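PDB 6S1Y: angiotensin-converting enzyme from Anopheles gambiae, which acts as a zinc-dependent peptidase and, as in other enzymes of its family, probably removes dipeptides from the C-terminal ends of peptide substrates. Local coordinates for residues 193-198 / 441-446; 217-222 / 594-599; 253-258 / 429-434; 326-331 / 356-361. One frame throughout, in Å; residues are numbered along the deposited sequence.

Contact 1. Residues 193-198 / 441-446; sequences VWLNEY and YRWGVF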
# COMPACT_ATOMS: atom_id res chain seq x y z
N VAL A 193 8.90 -12.15 12.19
CA VAL A 193 7.61 -12.66 11.75
C VAL A 193 7.22 -12.06 10.41
O VAL A 193 6.88 -12.78 9.46
CB VAL A 193 6.52 -12.38 12.81
CG1 VAL A 193 5.13 -12.70 12.23
CG2 VAL A 193 6.80 -13.18 14.07
N TRP A 194 7.26 -10.72 10.31
CA TRP A 194 6.90 -10.05 9.07
C TRP A 194 7.83 -10.47 7.94
O TRP A 194 7.38 -10.82 6.85
CB TRP A 194 6.94 -8.53 9.25
CG TRP A 194 5.73 -7.92 9.94
CD1 TRP A 194 4.62 -8.59 10.39
CD2 TRP A 194 5.52 -6.54 10.26
NE1 TRP A 194 3.73 -7.70 10.95
CE2 TRP A 194 4.26 -6.44 10.89
CE3 TRP A 194 6.28 -5.38 10.07
CZ2 TRP A 194 3.75 -5.22 11.33
CZ3 TRP A 194 5.76 -4.16 10.52
CH2 TRP A 194 4.52 -4.10 11.15
N LEU A 195 9.13 -10.47 8.20
CA LEU A 195 10.07 -10.83 7.14
C LEU A 195 9.92 -12.29 6.73
O LEU A 195 10.21 -12.65 5.58
CB LEU A 195 11.51 -10.53 7.58
CG LEU A 195 11.89 -9.05 7.39
CD1 LEU A 195 13.13 -8.69 8.22
CD2 LEU A 195 12.12 -8.73 5.92
N ASN A 196 9.45 -13.15 7.64
CA ASN A 196 9.26 -14.55 7.30
C ASN A 196 8.30 -14.74 6.12
O ASN A 196 8.48 -15.67 5.34
CB ASN A 196 8.75 -15.32 8.51
CG ASN A 196 8.37 -16.73 8.17
OD1 ASN A 196 9.20 -17.51 7.71
ND2 ASN A 196 7.11 -17.08 8.39
N GLU A 197 7.30 -13.87 5.98
CA GLU A 197 6.34 -13.96 4.88
C GLU A 197 6.98 -13.90 3.50
O GLU A 197 6.33 -14.25 2.53
CB GLU A 197 5.29 -12.85 5.00
CG GLU A 197 4.40 -12.97 6.23
CD GLU A 197 3.57 -14.26 6.21
OE1 GLU A 197 2.74 -14.42 5.29
OE2 GLU A 197 3.78 -15.11 7.09
N TYR A 198 8.24 -13.47 3.39
CA TYR A 198 8.91 -13.37 2.10
C TYR A 198 9.87 -14.53 1.87
O TYR A 198 10.45 -14.63 0.77
CB TYR A 198 9.66 -12.03 2.00
CG TYR A 198 8.69 -10.86 2.05
CD1 TYR A 198 8.09 -10.37 0.90
CD2 TYR A 198 8.36 -10.26 3.27
CE1 TYR A 198 7.20 -9.31 0.95
CE2 TYR A 198 7.47 -9.20 3.33
CZ TYR A 198 6.90 -8.74 2.17
OH TYR A 198 6.02 -7.69 2.25
N TYR A 441 11.66 1.38 10.50
CA TYR A 441 11.36 1.92 11.82
C TYR A 441 10.67 0.88 12.69
O TYR A 441 11.06 0.67 13.85
CB TYR A 441 10.49 3.16 11.70
CG TYR A 441 10.05 3.71 13.03
CD1 TYR A 441 10.91 4.47 13.80
CD2 TYR A 441 8.78 3.47 13.53
CE1 TYR A 441 10.52 4.97 15.02
CE2 TYR A 441 8.38 3.98 14.75
CZ TYR A 441 9.25 4.73 15.48
OH TYR A 441 8.85 5.24 16.69
N ARG A 442 9.64 0.22 12.17
CA ARG A 442 8.89 -0.70 13.02
C ARG A 442 9.72 -1.93 13.36
O ARG A 442 9.65 -2.43 14.49
CB ARG A 442 7.56 -1.07 12.37
CG ARG A 442 6.56 0.08 12.44
CD ARG A 442 5.11 -0.30 12.08
NE ARG A 442 4.91 -0.62 10.67
CZ ARG A 442 3.74 -0.94 10.12
NH1 ARG A 442 2.61 -1.01 10.84
NH2 ARG A 442 3.69 -1.20 8.83
N TRP A 443 10.54 -2.42 12.42
CA TRP A 443 11.46 -3.50 12.77
C TRP A 443 12.34 -3.09 13.95
O TRP A 443 12.63 -3.90 14.84
CB TRP A 443 12.36 -3.88 11.60
CG TRP A 443 11.65 -4.38 10.43
CD1 TRP A 443 10.40 -4.91 10.39
CD2 TRP A 443 12.14 -4.41 9.08
NE1 TRP A 443 10.07 -5.27 9.10
CE2 TRP A 443 11.12 -4.97 8.28
CE3 TRP A 443 13.34 -4.01 8.47
CZ2 TRP A 443 11.26 -5.14 6.90
CZ3 TRP A 443 13.48 -4.17 7.09
CH2 TRP A 443 12.45 -4.73 6.33
N GLY A 444 12.79 -1.83 13.96
CA GLY A 444 13.65 -1.37 15.02
C GLY A 444 12.97 -1.32 16.37
O GLY A 444 13.57 -1.65 17.39
N VAL A 445 11.70 -0.90 16.39
CA VAL A 445 10.94 -0.95 17.64
C VAL A 445 10.76 -2.39 18.08
O VAL A 445 10.99 -2.74 19.24
CB VAL A 445 9.58 -0.24 17.46
CG1 VAL A 445 8.67 -0.48 18.69
CG2 VAL A 445 9.77 1.25 17.23
N PHE A 446 10.38 -3.26 17.14
CA PHE A 446 10.13 -4.66 17.45
C PHE A 446 11.38 -5.34 17.99
O PHE A 446 11.29 -6.16 18.91
CB PHE A 446 9.65 -5.40 16.21
CG PHE A 446 8.27 -5.01 15.73
CD1 PHE A 446 7.37 -4.38 16.57
CD2 PHE A 446 7.88 -5.29 14.43
CE1 PHE A 446 6.11 -4.05 16.12
CE2 PHE A 446 6.61 -4.95 13.98
CZ PHE A 446 5.73 -4.33 14.82
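The Trp194 indole meets Phe446, Arg442 and Trp443 in three different ways. Over one face comes the edge of Phe446, a T-shaped pair: the centroid of the Trp194 six-membered ring and that of the Phe446 ring are 5.0 Å apart, the planes stand at 76°, and Phe446 CE2 reaches to 3.6 Å from Trp194 CH2. At the indole edge, near its plane, Trp443 NE1 sits 3.9 Å from Trp194 CE3. Arg442 uses a flat face of its own. Trp194 CH2 points at the centre of the guanidinium, 3.4 Å from Arg442 CZ, and with the planes 68° apart the two groups are not stacked. The bend of the arginine chain at CG-CD (chi3 -69°) brings NE and CZ round to this indole tip.

In the largely helical fold of this peptidase, the contact sets the short helix 190-196 against the C-terminal half of helix 431-447. Helix 168-184 adds Tyr174, which touches both Trp194 and Phe446. The polar side of Arg442 is engaged by Asp439 of its own helix (salt bridge from NH2 to OD1) and by Val492 O, which accepts from NH2; this probably fixes the plane against which Trp194 rests.

A second apolar patch lies beside the first. Leu195 CD1 stands over a face of the Trp443 six-membered ring, 4.2 Å from its centroid, in a CH-pi contact. The other methyl, Leu195 CD2, comes 3.8 Å from Trp443 CZ2.

Contact 2. Residues 217-222 / 594-599; sequences LYEQLH and VGWTDS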
# COMPACT_ATOMS: atom_id res chain seq x y z
N LEU A 217 18.57 8.38 -8.22
CA LEU A 217 17.43 8.90 -8.97
C LEU A 217 16.50 9.67 -8.03
O LEU A 217 16.11 10.80 -8.32
CB LEU A 217 16.72 7.73 -9.68
CG LEU A 217 17.77 6.86 -10.44
CD1 LEU A 217 18.48 5.77 -9.58
CD2 LEU A 217 17.19 6.20 -11.69
N TYR A 218 16.18 9.08 -6.88
CA TYR A 218 15.33 9.78 -5.94
C TYR A 218 15.95 11.12 -5.52
O TYR A 218 15.23 12.11 -5.36
CB TYR A 218 15.07 8.92 -4.71
CG TYR A 218 14.28 9.70 -3.67
CD1 TYR A 218 12.94 9.96 -3.87
CD2 TYR A 218 14.88 10.21 -2.52
CE1 TYR A 218 12.21 10.69 -2.98
CE2 TYR A 218 14.14 10.94 -1.59
CZ TYR A 218 12.79 11.17 -1.84
OH TYR A 218 12.01 11.89 -0.97
N GLU A 219 17.27 11.19 -5.37
CA GLU A 219 17.85 12.45 -4.90
C GLU A 219 17.82 13.51 -5.99
O GLU A 219 17.61 14.69 -5.69
CB GLU A 219 19.27 12.21 -4.35
CG GLU A 219 19.20 11.39 -3.04
CD GLU A 219 20.54 11.17 -2.32
OE1 GLU A 219 20.47 10.93 -1.10
OE2 GLU A 219 21.63 11.21 -2.95
N GLN A 220 17.98 13.14 -7.25
CA GLN A 220 17.80 14.11 -8.32
C GLN A 220 16.37 14.64 -8.36
O GLN A 220 16.15 15.84 -8.55
CB GLN A 220 18.19 13.50 -9.66
CG GLN A 220 19.68 13.15 -9.77
CD GLN A 220 20.57 14.38 -9.67
OE1 GLN A 220 20.29 15.41 -10.29
NE2 GLN A 220 21.63 14.28 -8.88
N LEU A 221 15.38 13.77 -8.17
CA LEU A 221 13.98 14.22 -8.26
C LEU A 221 13.63 15.10 -7.08
O LEU A 221 13.05 16.18 -7.24
CB LEU A 221 13.05 13.01 -8.29
CG LEU A 221 11.57 13.33 -8.45
CD1 LEU A 221 11.30 14.12 -9.75
CD2 LEU A 221 10.73 12.03 -8.45
N HIS A 222 13.95 14.62 -5.86
CA HIS A 222 13.85 15.44 -4.66
C HIS A 222 14.46 16.82 -4.87
O HIS A 222 13.89 17.83 -4.43
CB HIS A 222 14.57 14.72 -3.52
CG HIS A 222 14.68 15.52 -2.27
ND1 HIS A 222 15.54 16.59 -2.15
CD2 HIS A 222 14.05 15.40 -1.08
CE1 HIS A 222 15.41 17.11 -0.94
NE2 HIS A 222 14.52 16.40 -0.27
N VAL A 594 21.69 19.24 -4.65
CA VAL A 594 21.26 17.86 -4.47
C VAL A 594 21.67 17.39 -3.07
O VAL A 594 22.77 17.70 -2.60
CB VAL A 594 21.88 16.98 -5.57
CG1 VAL A 594 21.36 15.56 -5.47
CG2 VAL A 594 21.58 17.59 -6.94
N GLY A 595 20.79 16.59 -2.44
CA GLY A 595 21.00 16.13 -1.09
C GLY A 595 20.57 17.16 -0.05
O GLY A 595 20.09 18.24 -0.36
N TRP A 596 20.78 16.80 1.22
CA TRP A 596 20.27 17.64 2.29
C TRP A 596 21.00 17.39 3.61
O TRP A 596 21.35 16.26 3.97
CB TRP A 596 18.77 17.38 2.50
CG TRP A 596 18.46 15.92 2.71
CD1 TRP A 596 18.46 15.24 3.89
CD2 TRP A 596 18.11 14.97 1.71
NE1 TRP A 596 18.11 13.91 3.69
CE2 TRP A 596 17.91 13.73 2.35
CE3 TRP A 596 17.91 15.05 0.33
CZ2 TRP A 596 17.56 12.59 1.67
CZ3 TRP A 596 17.57 13.90 -0.35
CH2 TRP A 596 17.40 12.69 0.33
N THR A 597 21.15 18.45 4.38
CA THR A 597 21.54 18.30 5.77
C THR A 597 20.46 17.54 6.54
O THR A 597 19.33 17.39 6.09
CB THR A 597 21.79 19.69 6.35
OG1 THR A 597 20.64 20.51 6.16
CG2 THR A 597 22.93 20.34 5.61
N ASP A 598 20.84 17.02 7.71
CA ASP A 598 19.89 16.33 8.59
C ASP A 598 18.86 17.30 9.13
O ASP A 598 19.18 18.45 9.46
CB ASP A 598 20.58 15.70 9.80
CG ASP A 598 21.60 14.62 9.44
OD1 ASP A 598 21.82 14.33 8.24
OD2 ASP A 598 22.20 14.07 10.40
N SER A 599 17.62 16.84 9.28
CA SER A 599 16.58 17.67 9.86
C SER A 599 16.88 18.02 11.31
O SER A 599 17.39 17.20 12.07
CB SER A 599 15.23 16.96 9.78
OG SER A 599 14.23 17.79 10.35
O HOH W 1 18.17 16.04 -3.34
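His222 and Trp596 form the main aromatic pair. Trp596 CE3 lies over the face of the imidazole, 3.5 Å from His222 CE1, but with planes 38° apart the pair is neither a parallel stack nor edge-to-face. The far end of the indole lies near the edge of the Tyr218 ring.

Van der Waals packing continues along the Glu219 chain, which extends past the indole with CG 4.0 Å from Trp596 CH2; its carboxylate plane is turned 80° from the ring, and OE2 is salt-bridged to Arg215. In a methyl-to-amide contact, Val594 CG1 rests 3.7 Å from Gln220 NE2, and it also meets Glu219 CB.

These contacts lay the chain that follows helix 577-590 across one side of the long helix 203-233. Gly595 lets it pass, with backbone angles (phi 83°) at which a CB would jam against the preceding carbonyl oxygen.

The polar link is indirect. Water 1 accepts from Gly595 N at 2.8 Å and donates to Glu219 O, also at 2.8 Å. The same water is hydrogen-bonded to His222 ND1 at 2.9 Å, while His222 NE2 is bonded to Gly468 O, so both imidazole nitrogens are engaged.

Contact 3. Residues 253-258 / 429-434; sequences WAQTWD and LVFLPF. With KSN ((2~{S})-2-[[(4~{S})-4-azanyl-5-oxidanyl-5-oxidanylidene-pentanoyl]amino]pentanedioic acid), chain H.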
# COMPACT_ATOMS: atom_id res chain seq x y z
N TRP A 253 1.41 12.54 4.69
CA TRP A 253 2.59 11.78 5.03
C TRP A 253 3.74 12.00 4.05
O TRP A 253 4.81 11.43 4.23
CB TRP A 253 2.21 10.30 5.09
CG TRP A 253 0.97 10.12 5.92
CD1 TRP A 253 0.92 9.95 7.27
CD2 TRP A 253 -0.39 10.12 5.45
NE1 TRP A 253 -0.39 9.84 7.68
CE2 TRP A 253 -1.21 9.96 6.58
CE3 TRP A 253 -0.98 10.23 4.19
CZ2 TRP A 253 -2.59 9.88 6.48
CZ3 TRP A 253 -2.37 10.18 4.09
CH2 TRP A 253 -3.16 10.00 5.24
N ALA A 254 3.52 12.82 3.01
CA ALA A 254 4.50 13.04 1.94
C ALA A 254 4.91 11.73 1.28
O ALA A 254 6.04 11.61 0.79
CB ALA A 254 5.74 13.76 2.47
N GLN A 255 4.00 10.76 1.24
CA GLN A 255 4.37 9.46 0.70
C GLN A 255 4.33 9.43 -0.82
O GLN A 255 5.07 8.67 -1.45
CB GLN A 255 3.45 8.37 1.27
CG GLN A 255 2.01 8.43 0.81
CD GLN A 255 1.16 7.41 1.57
OE1 GLN A 255 1.08 7.46 2.80
NE2 GLN A 255 0.62 6.42 0.86
N THR A 256 3.46 10.23 -1.43
CA THR A 256 3.42 10.42 -2.87
C THR A 256 3.17 11.90 -3.09
O THR A 256 2.44 12.53 -2.31
CB THR A 256 2.32 9.59 -3.54
OG1 THR A 256 1.07 9.85 -2.89
CG2 THR A 256 2.61 8.10 -3.41
N TRP A 257 3.77 12.46 -4.13
CA TRP A 257 3.67 13.89 -4.37
C TRP A 257 2.89 14.21 -5.64
O TRP A 257 3.03 15.31 -6.19
CB TRP A 257 5.07 14.51 -4.44
CG TRP A 257 6.01 14.12 -3.33
CD1 TRP A 257 5.68 13.60 -2.11
CD2 TRP A 257 7.44 14.22 -3.33
NE1 TRP A 257 6.82 13.36 -1.37
CE2 TRP A 257 7.91 13.74 -2.10
CE3 TRP A 257 8.37 14.67 -4.28
CZ2 TRP A 257 9.27 13.69 -1.79
CZ3 TRP A 257 9.73 14.60 -3.97
CH2 TRP A 257 10.16 14.13 -2.74
N ASP A 258 2.05 13.28 -6.10
CA ASP A 258 1.26 13.47 -7.31
C ASP A 258 0.44 14.76 -7.28
O ASP A 258 0.26 15.39 -8.32
CB ASP A 258 0.34 12.26 -7.52
CG ASP A 258 -0.54 11.95 -6.30
OD1 ASP A 258 0.01 11.74 -5.18
OD2 ASP A 258 -1.77 11.91 -6.45
N LEU A 429 7.91 7.01 -7.83
CA LEU A 429 9.28 6.76 -7.41
C LEU A 429 9.51 7.21 -5.98
O LEU A 429 10.18 6.52 -5.21
CB LEU A 429 10.27 7.44 -8.35
CG LEU A 429 11.71 7.14 -7.96
CD1 LEU A 429 12.05 5.69 -8.23
CD2 LEU A 429 12.64 8.05 -8.70
N VAL A 430 8.95 8.36 -5.58
CA VAL A 430 9.21 8.89 -4.25
C VAL A 430 8.65 8.00 -3.14
O VAL A 430 9.02 8.16 -1.96
CB VAL A 430 8.65 10.31 -4.09
CG1 VAL A 430 9.18 11.23 -5.18
CG2 VAL A 430 7.15 10.29 -4.11
N PHE A 431 7.75 7.09 -3.47
CA PHE A 431 7.08 6.27 -2.45
C PHE A 431 8.01 5.19 -1.90
O PHE A 431 7.88 4.79 -0.73
CB PHE A 431 5.80 5.68 -3.07
CG PHE A 431 5.09 4.69 -2.21
CD1 PHE A 431 4.23 5.11 -1.21
CD2 PHE A 431 5.25 3.34 -2.42
CE1 PHE A 431 3.58 4.21 -0.42
CE2 PHE A 431 4.61 2.43 -1.61
CZ PHE A 431 3.78 2.87 -0.61
N LEU A 432 8.96 4.72 -2.68
CA LEU A 432 9.81 3.62 -2.21
C LEU A 432 10.61 3.97 -0.97
O LEU A 432 10.54 3.21 0.01
CB LEU A 432 10.72 3.17 -3.36
CG LEU A 432 9.89 2.40 -4.40
CD1 LEU A 432 10.26 2.77 -5.78
CD2 LEU A 432 10.07 0.91 -4.21
N PRO A 433 11.35 5.08 -0.92
CA PRO A 433 11.99 5.45 0.36
C PRO A 433 11.00 5.59 1.49
O PRO A 433 11.31 5.21 2.63
CB PRO A 433 12.69 6.78 0.04
CG PRO A 433 12.82 6.78 -1.51
CD PRO A 433 11.62 6.05 -1.99
N PHE A 434 9.82 6.14 1.24
CA PHE A 434 8.82 6.22 2.29
C PHE A 434 8.47 4.84 2.81
O PHE A 434 8.50 4.59 4.02
CB PHE A 434 7.57 6.92 1.78
CG PHE A 434 6.43 6.91 2.76
CD1 PHE A 434 6.34 7.89 3.74
CD2 PHE A 434 5.46 5.94 2.71
CE1 PHE A 434 5.29 7.90 4.64
CE2 PHE A 434 4.42 5.93 3.60
CZ PHE A 434 4.33 6.91 4.56
C10 KSN H . -5.91 -3.24 4.78
C13 KSN H . -4.60 -1.68 0.60
C17 KSN H . -1.33 3.95 1.22
C02 KSN H . -1.41 3.08 -0.04
C03 KSN H . -2.23 1.79 0.09
C04 KSN H . -3.26 1.74 1.21
C05 KSN H . -4.73 1.53 0.75
C07 KSN H . -4.94 -0.81 1.83
C08 KSN H . -5.85 -1.50 2.84
C09 KSN H . -5.17 -2.69 3.55
N01 KSN H . -0.06 2.70 -0.47
N06 KSN H . -5.51 0.34 1.11
O11 KSN H . -6.78 -2.52 5.36
O12 KSN H . -5.65 -4.40 5.24
O14 KSN H . -5.40 -1.68 -0.37
O15 KSN H . -3.54 -2.34 0.53
O16 KSN H . -5.27 2.40 0.13
O18 KSN H . -2.25 4.80 1.40
O19 KSN H . -0.42 3.89 2.08
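Gln255 presses its CB onto the face of Phe434 unusually closely: this carbon is 3.4 Å from the ring centroid and 10° off the ring normal, a CH-pi contact. At the backbone, Phe431 CA lies 3.3 Å from Gln255 O in a bent CA-H...O contact. That carbonyl oxygen also lies at the edge of the Phe431 ring.

On the residue before Phe431, Val430 CG1 lies over a face of Trp257 in a CH-pi contact, 3.7 Å from the centroid of its six-membered ring. The indole is tethered within its own loop by Trp257 NE1 bonding to Ala254 O at 2.9 Å, with the donor above the carbonyl plane. The loop thus packs on the start of helix 431-447, at the ligand-pocket wall.

Gln255 CG takes the crowded position between backbone N and carbonyl carbon (chi1 68°), and the chain then extends toward the ligand. There Gln255 NE2 donates to KSN O19 at 3.0 Å in a fairly straight bond (162°), while OE1 accepts from Lys485 NZ. This should set which way round the amide lies, consistent with the family's use of such a glutamine and lysine to hold a substrate's C-terminal carboxylate.

Contact 4. Residues 326-331 / 356-361; sequences CHASAW and HHELGH. With ZN (zinc ion), chain G; KSN ((2~{S})-2-[[(4~{S})-4-azanyl-5-oxidanyl-5-oxidanylidene-pentanoyl]amino]pentanedioic acid), chain H.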
# COMPACT_ATOMS: atom_id res chain seq x y z
N CYS A 326 -12.63 4.71 6.68
CA CYS A 326 -12.71 5.08 5.28
C CYS A 326 -11.48 4.67 4.49
O CYS A 326 -11.53 4.69 3.25
CB CYS A 326 -12.94 6.59 5.13
SG CYS A 326 -14.69 7.04 4.84
N HIS A 327 -10.39 4.29 5.16
CA HIS A 327 -9.20 3.88 4.43
C HIS A 327 -9.55 2.73 3.49
O HIS A 327 -10.06 1.70 3.93
CB HIS A 327 -8.09 3.48 5.38
CG HIS A 327 -6.76 3.39 4.71
ND1 HIS A 327 -5.89 4.46 4.64
CD2 HIS A 327 -6.20 2.39 3.98
CE1 HIS A 327 -4.82 4.10 3.95
NE2 HIS A 327 -4.99 2.86 3.53
N ALA A 328 -9.30 2.91 2.20
CA ALA A 328 -9.80 1.97 1.20
C ALA A 328 -9.29 0.57 1.45
O ALA A 328 -8.11 0.37 1.72
CB ALA A 328 -9.39 2.43 -0.20
N SER A 329 -10.17 -0.42 1.30
CA SER A 329 -9.75 -1.80 1.50
C SER A 329 -10.54 -2.75 0.62
O SER A 329 -11.60 -2.42 0.09
CB SER A 329 -9.91 -2.21 2.97
OG SER A 329 -11.18 -1.88 3.45
N ALA A 330 -10.01 -3.96 0.48
CA ALA A 330 -10.61 -4.99 -0.35
C ALA A 330 -10.63 -6.30 0.43
O ALA A 330 -9.59 -6.75 0.93
CB ALA A 330 -9.83 -5.13 -1.66
N TRP A 331 -11.81 -6.94 0.48
CA TRP A 331 -12.11 -7.99 1.44
C TRP A 331 -12.47 -9.30 0.76
O TRP A 331 -13.26 -9.34 -0.17
CB TRP A 331 -13.26 -7.59 2.36
CG TRP A 331 -12.91 -6.48 3.29
CD1 TRP A 331 -12.66 -5.18 2.96
CD2 TRP A 331 -12.78 -6.57 4.71
NE1 TRP A 331 -12.38 -4.46 4.10
CE2 TRP A 331 -12.44 -5.29 5.19
CE3 TRP A 331 -12.91 -7.62 5.63
CZ2 TRP A 331 -12.23 -5.02 6.54
CZ3 TRP A 331 -12.70 -7.35 6.98
CH2 TRP A 331 -12.36 -6.07 7.42
N HIS A 356 -8.39 0.97 -9.10
CA HIS A 356 -7.68 -0.14 -9.72
C HIS A 356 -6.85 -0.93 -8.72
O HIS A 356 -6.82 -2.16 -8.77
CB HIS A 356 -6.78 0.38 -10.84
CG HIS A 356 -7.54 0.81 -12.05
ND1 HIS A 356 -8.14 2.04 -12.15
CD2 HIS A 356 -7.81 0.16 -13.21
CE1 HIS A 356 -8.75 2.14 -13.32
NE2 HIS A 356 -8.56 1.02 -13.98
N HIS A 357 -6.13 -0.24 -7.82
CA HIS A 357 -5.36 -0.96 -6.80
C HIS A 357 -6.26 -1.95 -6.07
O HIS A 357 -5.92 -3.14 -5.92
CB HIS A 357 -4.74 0.03 -5.80
CG HIS A 357 -4.05 -0.64 -4.64
ND1 HIS A 357 -2.72 -1.01 -4.66
CD2 HIS A 357 -4.52 -1.01 -3.42
CE1 HIS A 357 -2.40 -1.58 -3.51
NE2 HIS A 357 -3.48 -1.59 -2.74
N GLU A 358 -7.41 -1.48 -5.60
CA GLU A 358 -8.32 -2.33 -4.84
C GLU A 358 -8.93 -3.43 -5.71
O GLU A 358 -9.04 -4.58 -5.27
CB GLU A 358 -9.41 -1.46 -4.20
CG GLU A 358 -8.91 -0.38 -3.25
CD GLU A 358 -8.09 -0.94 -2.09
OE1 GLU A 358 -8.29 -2.11 -1.73
OE2 GLU A 358 -7.24 -0.20 -1.54
N LEU A 359 -9.31 -3.11 -6.95
CA LEU A 359 -9.89 -4.14 -7.81
C LEU A 359 -8.87 -5.20 -8.15
O LEU A 359 -9.26 -6.31 -8.52
CB LEU A 359 -10.44 -3.55 -9.12
CG LEU A 359 -11.76 -2.79 -9.04
CD1 LEU A 359 -12.07 -2.04 -10.34
CD2 LEU A 359 -12.91 -3.75 -8.70
N GLY A 360 -7.58 -4.87 -8.06
CA GLY A 360 -6.55 -5.88 -8.24
C GLY A 360 -6.54 -6.88 -7.11
O GLY A 360 -6.32 -8.08 -7.33
N HIS A 361 -6.76 -6.40 -5.88
CA HIS A 361 -6.96 -7.31 -4.74
C HIS A 361 -8.16 -8.23 -5.01
O HIS A 361 -8.07 -9.45 -4.86
CB HIS A 361 -7.20 -6.50 -3.44
CG HIS A 361 -5.97 -5.86 -2.85
ND1 HIS A 361 -4.80 -6.56 -2.60
CD2 HIS A 361 -5.76 -4.61 -2.37
CE1 HIS A 361 -3.93 -5.76 -2.03
NE2 HIS A 361 -4.48 -4.57 -1.88
ZN ZN G . -3.48 -2.95 -1.27
C10 KSN H . -5.91 -3.24 4.78
C13 KSN H . -4.60 -1.68 0.60
C17 KSN H . -1.33 3.95 1.22
C02 KSN H . -1.41 3.08 -0.04
C03 KSN H . -2.23 1.79 0.09
C04 KSN H . -3.26 1.74 1.21
C05 KSN H . -4.73 1.53 0.75
C07 KSN H . -4.94 -0.81 1.83
C08 KSN H . -5.85 -1.50 2.84
C09 KSN H . -5.17 -2.69 3.55
N01 KSN H . -0.06 2.70 -0.47
N06 KSN H . -5.51 0.34 1.11
O11 KSN H . -6.78 -2.52 5.36
O12 KSN H . -5.65 -4.40 5.24
O14 KSN H . -5.40 -1.68 -0.37
O15 KSN H . -3.54 -2.34 0.53
O16 KSN H . -5.27 2.40 0.13
O18 KSN H . -2.25 4.80 1.40
O19 KSN H . -0.42 3.89 2.08
O HOH W 2 -7.21 -3.97 0.75
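Ala328 and Glu358 both accept from one ligand nitrogen: KSN N06 donates to Ala328 O at 2.7 Å and, weakly, to Glu358 OE2 at 3.2 Å. Glu358 belongs to the HExxH motif on helix 349-368. Both motif histidines bind the zinc ion, His357 NE2 and His361 NE2 each at 2.0 Å, and Glu385 from helix 381-395 completes the protein's share, the pattern of a gluzincin. The alpha-carboxylate of the ligand's second glutamate unit supplies the remaining bonds unequally, with KSN O15 at 1.9 Å and KSN O14 at 2.5 Å from the zinc.

Strand 329-332, paired antiparallel with strand 339-342, runs nearly along the helix: the short segments differ in direction by 17°. Glu358 bends at its CB-CG bond (chi2 -58°), which brings its carboxylate over to the strand. Ala330 N lies close to Glu358 OE1 but at a poor angle for a bond. Water 2 bridges them instead, accepting from Ala330 N at 2.8 Å and donating both to Glu358 OE1 and to KSN O14.

Second-shell bonds probably help orient the ligating rings: His357 ND1 is bonded to Asp389 OD1, and His361 ND1 to His384 ND1. Strand and helix also touch directly, Ala330 CB sitting 3.5 Å from His361 CB.

From the N terminus the chain passes 193-198, 217-222 and 253-258, the opening ends of contacts 1, 2 and 3. Contact 4 closes first, joining strand 329-332 to helix 349-368. Contact 3 closes round it at 429-434, contact 1 at 441-446, where helix 190-196 meets helix 431-447, and contact 2 last, where the loop after helix 577-590 reaches helix 203-233. Contact 4 is thus nested in contact 3, and contact 3 in both contacts 1 and 2, which cross. Contacts 1 and 3 use opposite ends of helix 431-447. Contacts 2 and 3 touch, Tyr218 packing on Trp257 and Val430. Contacts 3 and 4, about 6 Å apart at their nearest atoms, are bridged by KSN.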